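Local coordinates for leucyl aminopeptidase (Trypanosoma brucei brucei, PDB 5NTD), which probably cleaves amino-terminal residues such as leucine from peptides, as a two-metal M17 aminopeptidase that is inhibited by bestatin, at residues 260-265 / 343-348; 296-301 / 350-355; 370-375 / 460-465. One frame throughout, in Å; residues are numbered along the deposited sequence.

Contact 1: residues 260-265 / 343-348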
loop_
_atom_site.group_PDB
_atom_site.type_symbol
_atom_site.label_atom_id
_atom_site.label_comp_id
_atom_site.label_asym_id
_atom_site.label_seq_id
_atom_site.Cartn_x
_atom_site.Cartn_y
_atom_site.Cartn_z
ATOM N N GLY G 260 -25.533 12.163 -6.965
ATOM C CA GLY G 260 -25.690 13.325 -6.039
ATOM C C GLY G 260 -26.515 13.148 -4.775
ATOM O O GLY G 260 -26.491 14.004 -3.893
ATOM N N LYS G 261 -27.237 12.049 -4.680
ATOM C CA LYS G 261 -28.327 11.927 -3.652
ATOM C C LYS G 261 -27.857 11.761 -2.214
ATOM O O LYS G 261 -28.586 12.042 -1.269
ATOM C CB LYS G 261 -29.277 10.801 -3.990
ATOM C CG LYS G 261 -28.606 9.450 -3.942
ATOM C CD LYS G 261 -29.555 8.334 -4.312
ATOM C CE LYS G 261 -28.747 7.096 -4.540
ATOM N NZ LYS G 261 -29.552 5.911 -4.209
ATOM N N ALA G 262 -26.618 11.342 -2.055
ATOM C CA ALA G 262 -26.041 11.182 -0.703
ATOM C C ALA G 262 -25.699 12.515 -0.029
ATOM O O ALA G 262 -25.591 12.577 1.195
ATOM C CB ALA G 262 -24.790 10.311 -0.750
ATOM N N ALA G 263 -25.540 13.551 -0.836
ATOM C CA ALA G 263 -25.007 14.841 -0.360
ATOM C C ALA G 263 -26.020 15.633 0.461
ATOM O O ALA G 263 -27.229 15.423 0.383
ATOM C CB ALA G 263 -24.513 15.701 -1.515
ATOM N N PHE G 264 -25.488 16.552 1.239
ATOM C CA PHE G 264 -26.294 17.466 2.038
ATOM C C PHE G 264 -27.143 18.393 1.141
ATOM O O PHE G 264 -28.330 18.550 1.361
ATOM C CB PHE G 264 -25.404 18.286 2.943
ATOM C CG PHE G 264 -26.146 19.227 3.847
ATOM C CD1 PHE G 264 -26.807 18.754 4.976
ATOM C CD2 PHE G 264 -26.159 20.602 3.584
ATOM C CE1 PHE G 264 -27.458 19.645 5.825
ATOM C CE2 PHE G 264 -26.820 21.498 4.422
ATOM C CZ PHE G 264 -27.467 21.010 5.541
ATOM N N GLU G 265 -26.524 18.971 0.124
ATOM C CA GLU G 265 -27.232 19.793 -0.902
ATOM C C GLU G 265 -27.607 18.920 -2.102
ATOM O O GLU G 265 -26.816 18.084 -2.586
ATOM C CB GLU G 265 -26.388 20.962 -1.360
ATOM C CG GLU G 265 -25.924 21.884 -0.233
ATOM C CD GLU G 265 -26.989 22.887 0.197
ATOM O OE1 GLU G 265 -28.143 22.591 -0.110
ATOM O OE2 GLU G 265 -26.722 23.946 0.830
ATOM N N GLU G 343 -22.721 16.958 -5.578
ATOM C CA GLU G 343 -21.583 16.577 -4.735
ATOM C C GLU G 343 -21.569 15.052 -4.657
ATOM O O GLU G 343 -22.602 14.441 -4.391
ATOM C CB GLU G 343 -21.639 17.156 -3.336
ATOM C CG GLU G 343 -20.451 16.679 -2.490
ATOM C CD GLU G 343 -20.280 17.416 -1.184
ATOM O OE1 GLU G 343 -21.257 18.012 -0.655
ATOM O OE2 GLU G 343 -19.175 17.309 -0.600
ATOM N N ASN G 344 -20.394 14.480 -4.922
ATOM C CA ASN G 344 -20.170 13.024 -4.777
ATOM C C ASN G 344 -19.762 12.758 -3.347
ATOM O O ASN G 344 -18.622 12.879 -2.954
ATOM C CB ASN G 344 -19.128 12.509 -5.727
ATOM C CG ASN G 344 -19.151 10.994 -5.865
ATOM O OD1 ASN G 344 -20.130 10.336 -5.529
ATOM N ND2 ASN G 344 -18.064 10.433 -6.400
ATOM N N ALA G 345 -20.770 12.468 -2.555
ATOM C CA ALA G 345 -20.656 12.431 -1.097
ATOM C C ALA G 345 -20.674 10.997 -0.604
ATOM O O ALA G 345 -21.020 10.064 -1.316
ATOM C CB ALA G 345 -21.791 13.230 -0.434
ATOM N N ILE G 346 -20.353 10.867 0.659
ATOM C CA ILE G 346 -20.339 9.539 1.301
ATOM C C ILE G 346 -21.278 9.581 2.505
ATOM O O ILE G 346 -21.255 10.495 3.320
ATOM C CB ILE G 346 -18.897 9.033 1.672
ATOM C CG1 ILE G 346 -18.979 7.579 2.147
ATOM C CG2 ILE G 346 -18.252 9.915 2.702
ATOM C CD1 ILE G 346 -17.652 6.874 2.201
ATOM N N GLY G 347 -22.099 8.570 2.563
ATOM C CA GLY G 347 -23.107 8.457 3.627
ATOM C C GLY G 347 -24.098 7.369 3.357
ATOM O O GLY G 347 -23.934 6.584 2.422
ATOM N N PRO G 348 -25.130 7.279 4.185
ATOM C CA PRO G 348 -26.110 6.178 4.101
ATOM C C PRO G 348 -26.865 6.124 2.783
ATOM O O PRO G 348 -27.288 5.071 2.376
ATOM C CB PRO G 348 -27.105 6.494 5.238
ATOM C CG PRO G 348 -26.484 7.501 6.102
ATOM C CD PRO G 348 -25.376 8.156 5.342
HETATM O O HOH W 1 -25.505 16.571 -4.824
HETATM O O HOH W 2 -23.675 12.214 -3.332
HETATM O O HOH W 3 -22.690 16.402 1.262
HETATM O O HOH W 4 -23.490 19.332 -0.483
#
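Ala-263 and Ala-345 meet at the tight end of this contact, where the loop after helix 254-260 lies against the end of strand 334-344. The methyl of Ala-345 presses on the backbone of the other segment, its CB 3.6 Å from Ala-263 CA, and the two methyl groups also touch. Ala-263 CB in turn rests beside the strand end, 3.7 Å from both the carbonyl O and the CB of Glu-343. Next to it Ala-262 points its methyl at the carbonyl of Ala-345, with CB 3.8 Å from O. A type I turn from Gly-260 to Ala-263, closed by Ala-263 N bonding to Gly-260 O, puts both methyls on the strand side.

Around this alanine packing, waters fill in. No direct hydrogen bond joins the segments; four waters do it instead. One accepts from Glu-343 N and donates to the carbonyl oxygens of Gly-260 and Glu-265. A second reaches in beside the alanines, between Glu-343 O and Ala-345 N, with a weak bond from Ala-262 N. The last two sit at the carboxylate of Glu-343, whose CG stands anti to the backbone N (chi1 178°) with the chain beyond it extended. The water on Phe-264 N lies 2.9 Å from Glu-343 OE1. The water on Glu-265 N lies 2.6 Å from Glu-343 OE1, so one oxygen serves two successive loop amides. The other oxygen, OE2, makes a salt bridge to Arg-352 of a second subunit, which probably favours the charged carboxylate.

Waters thus bridge a helix-to-strand loop and the end of strand 334-344 of the mixed sheet in the catalytic domain of an M17 aminopeptidase, at a subunit interface of the six-chain assembly.

Contact 2: residues 296-301 / 350-355. With BES (2-(3-amino-2-hydroxy-4-phenyl-butyrylamino)-4-methyl-pentanoic acid), chain B.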
loop_
_atom_site.group_PDB
_atom_site.type_symbol
_atom_site.label_atom_id
_atom_site.label_comp_id
_atom_site.label_asym_id
_atom_site.label_seq_id
_atom_site.Cartn_x
_atom_site.Cartn_y
_atom_site.Cartn_z
ATOM N N GLY G 296 -15.165 10.769 -3.812
ATOM C CA GLY G 296 -15.106 9.399 -4.366
ATOM C C GLY G 296 -16.376 8.583 -4.163
ATOM O O GLY G 296 -16.575 7.550 -4.759
ATOM N N GLY G 297 -17.230 9.086 -3.284
ATOM C CA GLY G 297 -18.367 8.325 -2.788
ATOM C C GLY G 297 -17.859 7.140 -1.938
ATOM O O GLY G 297 -16.837 7.216 -1.276
ATOM N N LEU G 298 -18.596 6.051 -1.969
ATOM C CA LEU G 298 -18.232 4.852 -1.210
ATOM C C LEU G 298 -16.803 4.349 -1.574
ATOM O O LEU G 298 -16.109 3.794 -0.727
ATOM C CB LEU G 298 -19.287 3.726 -1.374
ATOM C CG LEU G 298 -20.498 3.895 -0.456
ATOM C CD1 LEU G 298 -21.583 2.906 -0.836
ATOM C CD2 LEU G 298 -20.143 3.692 1.008
ATOM N N ALA G 299 -16.441 4.550 -2.835
ATOM C CA ALA G 299 -15.080 4.368 -3.334
ATOM C C ALA G 299 -14.254 5.580 -2.930
ATOM O O ALA G 299 -13.756 6.346 -3.755
ATOM C CB ALA G 299 -15.056 4.177 -4.846
ATOM N N LEU G 300 -14.087 5.710 -1.638
ATOM C CA LEU G 300 -13.510 6.898 -1.041
ATOM C C LEU G 300 -12.058 7.153 -1.496
ATOM O O LEU G 300 -11.212 6.267 -1.447
ATOM C CB LEU G 300 -13.577 6.805 0.482
ATOM C CG LEU G 300 -13.204 8.045 1.300
ATOM C CD1 LEU G 300 -14.271 9.123 1.127
ATOM C CD2 LEU G 300 -13.084 7.656 2.772
ATOM N N LYS G 301 -11.771 8.376 -1.863
ATOM C CA LYS G 301 -10.406 8.791 -2.183
ATOM C C LYS G 301 -9.549 8.933 -0.928
ATOM O O LYS G 301 -10.032 9.381 0.092
ATOM C CB LYS G 301 -10.364 10.145 -2.879
ATOM C CG LYS G 301 -11.053 10.185 -4.204
ATOM C CD LYS G 301 -10.917 11.572 -4.817
ATOM C CE LYS G 301 -11.672 11.630 -6.120
ATOM N NZ LYS G 301 -11.047 10.757 -7.153
ATOM N N SER G 350 -25.526 6.928 -0.123
ATOM C CA SER G 350 -24.555 6.762 -1.217
ATOM C C SER G 350 -24.989 5.726 -2.226
ATOM O O SER G 350 -25.374 4.617 -1.864
ATOM C CB SER G 350 -23.178 6.393 -0.699
ATOM O OG SER G 350 -22.463 7.531 -0.253
ATOM N N TYR G 351 -24.917 6.080 -3.492
ATOM C CA TYR G 351 -24.995 5.065 -4.518
ATOM C C TYR G 351 -23.781 4.122 -4.344
ATOM O O TYR G 351 -22.724 4.528 -3.885
ATOM C CB TYR G 351 -25.154 5.642 -5.944
ATOM C CG TYR G 351 -23.934 6.109 -6.717
ATOM C CD1 TYR G 351 -23.017 7.010 -6.180
ATOM C CD2 TYR G 351 -23.739 5.688 -8.030
ATOM C CE1 TYR G 351 -21.916 7.436 -6.917
ATOM C CE2 TYR G 351 -22.654 6.114 -8.769
ATOM C CZ TYR G 351 -21.745 6.984 -8.204
ATOM O OH TYR G 351 -20.674 7.379 -8.971
ATOM N N ARG G 352 -23.978 2.868 -4.682
ATOM C CA ARG G 352 -23.045 1.825 -4.283
ATOM C C ARG G 352 -22.254 1.226 -5.425
ATOM O O ARG G 352 -22.641 1.314 -6.585
ATOM C CB ARG G 352 -23.771 0.673 -3.611
ATOM C CG ARG G 352 -24.634 1.087 -2.448
ATOM C CD ARG G 352 -25.380 -0.136 -1.973
ATOM N NE ARG G 352 -26.352 0.204 -0.937
ATOM C CZ ARG G 352 -27.594 0.631 -1.164
ATOM N NH1 ARG G 352 -28.388 0.871 -0.137
ATOM N NH2 ARG G 352 -28.063 0.761 -2.412
ATOM N N ASN G 353 -21.129 0.643 -5.055
ATOM C CA ASN G 353 -20.347 -0.190 -5.956
ATOM C C ASN G 353 -21.034 -1.535 -6.084
ATOM O O ASN G 353 -20.835 -2.418 -5.258
ATOM C CB ASN G 353 -18.918 -0.373 -5.435
ATOM C CG ASN G 353 -18.225 0.946 -5.181
ATOM O OD1 ASN G 353 -17.988 1.701 -6.121
ATOM N ND2 ASN G 353 -17.887 1.223 -3.935
ATOM N N ASP G 354 -21.862 -1.649 -7.109
ATOM C CA ASP G 354 -22.854 -2.779 -7.360
ATOM C C ASP G 354 -24.227 -2.276 -7.825
ATOM O O ASP G 354 -24.986 -3.030 -8.426
ATOM C CB ASP G 354 -23.146 -3.658 -6.120
ATOM C CG ASP G 354 -22.192 -4.796 -5.990
ATOM O OD1 ASP G 354 -21.435 -5.083 -6.947
ATOM O OD2 ASP G 354 -22.135 -5.401 -4.879
ATOM N N ASP G 355 -24.578 -1.069 -7.420
ATOM C CA ASP G 355 -25.893 -0.523 -7.760
ATOM C C ASP G 355 -26.016 -0.451 -9.290
ATOM O O ASP G 355 -25.036 -0.299 -10.008
ATOM C CB ASP G 355 -26.136 0.864 -7.187
ATOM C CG ASP G 355 -26.612 0.850 -5.769
ATOM O OD1 ASP G 355 -26.893 -0.215 -5.185
ATOM O OD2 ASP G 355 -26.692 1.941 -5.176
HETATM N N2 BES B . -12.727 14.009 -10.654
HETATM C C1 BES B . -11.872 12.834 -10.813
HETATM C C6 BES B . -10.759 13.022 -11.873
HETATM C C7 BES B . -9.507 13.741 -11.451
HETATM C C8 BES B . -9.441 15.127 -11.472
HETATM C C12 BES B . -8.371 13.030 -11.087
HETATM C C9 BES B . -8.277 15.791 -11.093
HETATM C C11 BES B . -7.198 13.697 -10.700
HETATM C C10 BES B . -7.150 15.078 -10.695
HETATM C C2 BES B . -12.810 11.660 -11.166
HETATM O O2 BES B . -14.157 11.782 -10.616
HETATM C C3 BES B . -12.210 10.408 -10.597
HETATM O O3 BES B . -12.561 10.169 -9.417
HETATM N N1 BES B . -11.442 9.728 -11.462
HETATM C C4 BES B . -10.756 8.501 -11.183
HETATM C C13 BES B . -11.600 7.284 -11.549
HETATM C C14 BES B . -11.119 5.966 -10.944
HETATM C C15 BES B . -10.749 5.971 -9.466
HETATM C C16 BES B . -12.194 4.920 -11.104
HETATM C C5 BES B . -9.492 8.406 -11.968
HETATM O O1 BES B . -8.504 7.947 -11.396
HETATM O O4 BES B . -9.467 8.770 -13.147
HETATM O O HOH W 5 -21.207 6.592 -3.395
#
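Ser-350 meets Leu-298 first: its CB lies 3.7 Å from Leu-298 CG, which is brought there by standing anti to its own carbonyl carbon (chi1 -82°). The serine hydroxyl is used within its own loop, accepting from Gly-347 N.

At Tyr-351 the backbone makes the contact. Leu-298 CD1 sits 3.6 Å from the carbonyl O, and a water donates to that same O at 2.6 Å while accepting from Leu-298 N, bridging the segments in the absence of a direct hydrogen bond. The phenol heads for the metal site, its OH bonded to Thr-370 O.

Arg-352 touches the same methyl with its CA and CG, each 3.9 Å from Leu-298 CD1. That one methyl therefore has Ser-350, Tyr-351 and Arg-352 as neighbours. The extended arginine chain carries the guanidinium to a salt bridge with Asp-355: NH2 gives a fairly straight bond (159°) to the syn lone pair of OD1, in the guanidinium plane, while NE pairs with Glu-343 of a third subunit.

Asn-353 ends the contact with its amide. ND2 lies 3.8 Å from both Leu-298 CB and Ala-299 N, whereas OD1 accepts from Thr-370 N. Asp-355 OD2 also takes the amide N of Arg-352, from well above the carboxylate plane, at 2.9 Å.

Leu-298 belongs to a type II' turn, Gly-296 to Ala-299, and Ala-299 centres an inverse gamma turn. These tight turns lead to Lys-301, whose NZ bonds to bestatin O3 at 2.8 Å: a loop of the M17 active site.

Contact 3: residues 370-375 / 460-465. With MN (manganese (II) ion), chain C; MN (manganese (II) ion), chain D; BES (2-(3-amino-2-hydroxy-4-phenyl-butyrylamino)-4-methyl-pentanoic acid), chain B; BCT (bicarbonate ion), chain E.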
loop_
_atom_site.group_PDB
_atom_site.type_symbol
_atom_site.label_atom_id
_atom_site.label_comp_id
_atom_site.label_asym_id
_atom_site.label_seq_id
_atom_site.Cartn_x
_atom_site.Cartn_y
_atom_site.Cartn_z
ATOM N N THR G 370 -17.794 4.015 -7.666
ATOM C CA THR G 370 -18.541 5.260 -7.462
ATOM C C THR G 370 -17.719 6.500 -7.721
ATOM O O THR G 370 -18.268 7.596 -7.832
ATOM C CB THR G 370 -19.112 5.382 -6.038
ATOM O OG1 THR G 370 -18.064 5.298 -5.080
ATOM C CG2 THR G 370 -20.161 4.265 -5.788
ATOM N N ASP G 371 -16.405 6.339 -7.751
ATOM C CA ASP G 371 -15.472 7.470 -7.994
ATOM C C ASP G 371 -15.298 7.812 -9.473
ATOM O O ASP G 371 -14.694 8.874 -9.827
ATOM C CB ASP G 371 -14.113 7.237 -7.357
ATOM C CG ASP G 371 -13.325 8.499 -7.199
ATOM O OD1 ASP G 371 -13.852 9.660 -7.440
ATOM O OD2 ASP G 371 -12.132 8.336 -6.915
ATOM N N ALA G 372 -15.887 6.958 -10.302
ATOM C CA ALA G 372 -16.134 7.262 -11.734
ATOM C C ALA G 372 -17.551 7.846 -11.939
ATOM O O ALA G 372 -18.387 7.305 -12.671
ATOM C CB ALA G 372 -15.917 6.040 -12.606
ATOM N N GLU G 373 -17.769 8.944 -11.249
ATOM C CA GLU G 373 -19.088 9.608 -11.157
ATOM C C GLU G 373 -19.354 10.566 -12.314
ATOM O O GLU G 373 -20.480 10.789 -12.709
ATOM C CB GLU G 373 -19.209 10.355 -9.834
ATOM C CG GLU G 373 -18.581 11.768 -9.726
ATOM C CD GLU G 373 -17.061 11.864 -9.758
ATOM O OE1 GLU G 373 -16.522 12.972 -10.127
ATOM O OE2 GLU G 373 -16.355 10.849 -9.377
ATOM N N GLY G 374 -18.287 11.137 -12.820
ATOM C CA GLY G 374 -18.365 12.225 -13.772
ATOM C C GLY G 374 -19.010 11.777 -15.047
ATOM O O GLY G 374 -19.891 12.435 -15.583
ATOM N N ARG G 375 -18.577 10.636 -15.531
ATOM C CA ARG G 375 -19.083 10.133 -16.781
ATOM C C ARG G 375 -20.568 9.820 -16.686
ATOM O O ARG G 375 -21.311 9.916 -17.663
ATOM C CB ARG G 375 -18.275 8.915 -17.240
ATOM C CG ARG G 375 -18.516 7.675 -16.417
ATOM C CD ARG G 375 -17.438 6.644 -16.695
ATOM N NE ARG G 375 -16.138 7.090 -16.177
ATOM C CZ ARG G 375 -14.989 6.488 -16.438
ATOM N NH1 ARG G 375 -14.961 5.414 -17.220
ATOM N NH2 ARG G 375 -13.883 6.970 -15.965
ATOM N N MET G 460 -24.269 -1.724 -19.564
ATOM C CA MET G 460 -22.837 -1.439 -19.453
ATOM C C MET G 460 -22.415 -1.237 -18.007
ATOM O O MET G 460 -23.239 -0.999 -17.118
ATOM C CB MET G 460 -22.480 -0.184 -20.254
ATOM C CG MET G 460 -23.040 1.105 -19.640
ATOM S SD MET G 460 -22.962 2.523 -20.759
ATOM C CE MET G 460 -24.302 2.123 -21.861
ATOM N N THR G 461 -21.108 -1.295 -17.784
ATOM C CA THR G 461 -20.516 -0.805 -16.515
ATOM C C THR G 461 -20.126 0.680 -16.678
ATOM O O THR G 461 -20.195 1.229 -17.763
ATOM C CB THR G 461 -19.255 -1.579 -16.132
ATOM O OG1 THR G 461 -18.240 -1.313 -17.109
ATOM C CG2 THR G 461 -19.536 -3.090 -16.079
ATOM N N ASN G 462 -19.758 1.312 -15.578
ATOM C CA ASN G 462 -19.168 2.649 -15.604
ATOM C C ASN G 462 -17.643 2.687 -15.531
ATOM O O ASN G 462 -17.058 3.742 -15.366
ATOM C CB ASN G 462 -19.742 3.520 -14.496
ATOM C CG ASN G 462 -19.095 3.278 -13.166
ATOM O OD1 ASN G 462 -18.811 2.135 -12.784
ATOM N ND2 ASN G 462 -18.909 4.347 -12.410
ATOM N N LEU G 463 -17.014 1.530 -15.594
ATOM C CA LEU G 463 -15.571 1.459 -15.481
ATOM C C LEU G 463 -15.012 0.348 -16.309
ATOM O O LEU G 463 -15.510 -0.755 -16.330
ATOM C CB LEU G 463 -15.135 1.270 -14.032
ATOM C CG LEU G 463 -13.624 1.435 -13.752
ATOM C CD1 LEU G 463 -13.222 2.888 -13.872
ATOM C CD2 LEU G 463 -13.223 0.933 -12.385
ATOM N N MET G 464 -13.901 0.644 -16.938
ATOM C CA MET G 464 -13.178 -0.321 -17.806
ATOM C C MET G 464 -12.695 -1.538 -17.012
ATOM O O MET G 464 -12.192 -1.398 -15.929
ATOM C CB MET G 464 -11.963 0.315 -18.453
ATOM C CG MET G 464 -12.248 1.599 -19.206
ATOM S SD MET G 464 -11.012 2.828 -18.695
ATOM C CE MET G 464 -11.966 3.413 -17.259
ATOM N N GLU G 465 -12.878 -2.705 -17.592
ATOM C CA GLU G 465 -12.294 -3.951 -17.081
ATOM C C GLU G 465 -10.767 -3.832 -16.997
ATOM O O GLU G 465 -10.177 -4.160 -15.993
ATOM C CB GLU G 465 -12.690 -5.146 -17.968
ATOM C CG GLU G 465 -12.132 -6.525 -17.588
ATOM C CD GLU G 465 -12.394 -6.927 -16.133
ATOM O OE1 GLU G 465 -13.377 -6.462 -15.523
ATOM O OE2 GLU G 465 -11.596 -7.709 -15.572
HETATM MN MN MN C . -14.413 10.686 -9.001
HETATM MN MN MN D . -14.671 13.601 -10.272
HETATM N N2 BES B . -12.727 14.009 -10.654
HETATM C C1 BES B . -11.872 12.834 -10.813
HETATM C C6 BES B . -10.759 13.022 -11.873
HETATM C C7 BES B . -9.507 13.741 -11.451
HETATM C C8 BES B . -9.441 15.127 -11.472
HETATM C C12 BES B . -8.371 13.030 -11.087
HETATM C C9 BES B . -8.277 15.791 -11.093
HETATM C C11 BES B . -7.198 13.697 -10.700
HETATM C C10 BES B . -7.150 15.078 -10.695
HETATM C C2 BES B . -12.810 11.660 -11.166
HETATM O O2 BES B . -14.157 11.782 -10.616
HETATM C C3 BES B . -12.210 10.408 -10.597
HETATM O O3 BES B . -12.561 10.169 -9.417
HETATM N N1 BES B . -11.442 9.728 -11.462
HETATM C C4 BES B . -10.756 8.501 -11.183
HETATM C C13 BES B . -11.600 7.284 -11.549
HETATM C C14 BES B . -11.119 5.966 -10.944
HETATM C C15 BES B . -10.749 5.971 -9.466
HETATM C C16 BES B . -12.194 4.920 -11.104
HETATM C C5 BES B . -9.492 8.406 -11.968
HETATM O O1 BES B . -8.504 7.947 -11.396
HETATM O O4 BES B . -9.467 8.770 -13.147
HETATM C C BCT E . -15.156 9.761 -13.886
HETATM O O1 BCT E . -15.557 10.692 -12.991
HETATM O O2 BCT E . -15.908 9.243 -14.713
HETATM O O3 BCT E . -13.969 9.353 -13.865
#
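Asn-462 and Arg-375 bury the largest areas here, with Ala-372 third. The Asn-462 amide reaches over to the loop: ND2 donates to Ala-372 O at 3.0 Å with a bent angle (138°), coming from above the carbonyl plane. The same nitrogen lies 3.4 Å from Ala-372 CB, and OD1 accepts from Ile-368 N, so the amide is held at both ends.

Arg-375 reaches from helix 374-387 toward segment 460-465, and its CD sits 3.2 Å from Asn-462 O. The bend at chi3 brings NE round to a bicarbonate, where it donates almost straight (173°) to O2 at 2.6 Å; NH2 bonds to O3. At the guanidinium edge, NH1 has Met-464 CE 3.6 Å away.

Ala-372 CB also touches Leu-463 CD1, at 4.3 Å. That same CD1 of Leu-463 meets bestatin C16 at 3.6 Å. On the far side of the loop, Asp-371 binds one manganese through O and OD1, while Glu-373 bridges both ions through OE2 and OE1; Lys-289, Asp-294 and Asp-312 also take part in the metal site.

The loop runs into helix 374-387, with Gly-374 N bonded to bicarbonate O1. Strand 460-461 pairs in parallel with strand 364-366, and helix 471-480 packs on Arg-375 and Met-464.

How the contacts relate
Thr-370 ties the three contacts together. Its carbonyl O, already bonded to Tyr-351 of contact 2, is shared with Asn-344 of contact 1, whose ND2 probably donates to it at 3.2 Å. Contacts 1 and 2 have centres about 10 Å apart, with segments that alternate along the chain; the centres of contacts 2 and 3 are about 11 Å apart. A salt bridge beside the ligand runs from Lys-301 NZ to Asp-371 OD2, 2.7 Å long, joining a bestatin-binding lysine to a manganese ligand. Asn-344 brings the strand end up against the metal site, while the packed alanines and the Glu-343 side chain, about 10 Å from a manganese, lie further back. Contacts 1 and 2 both face other subunits.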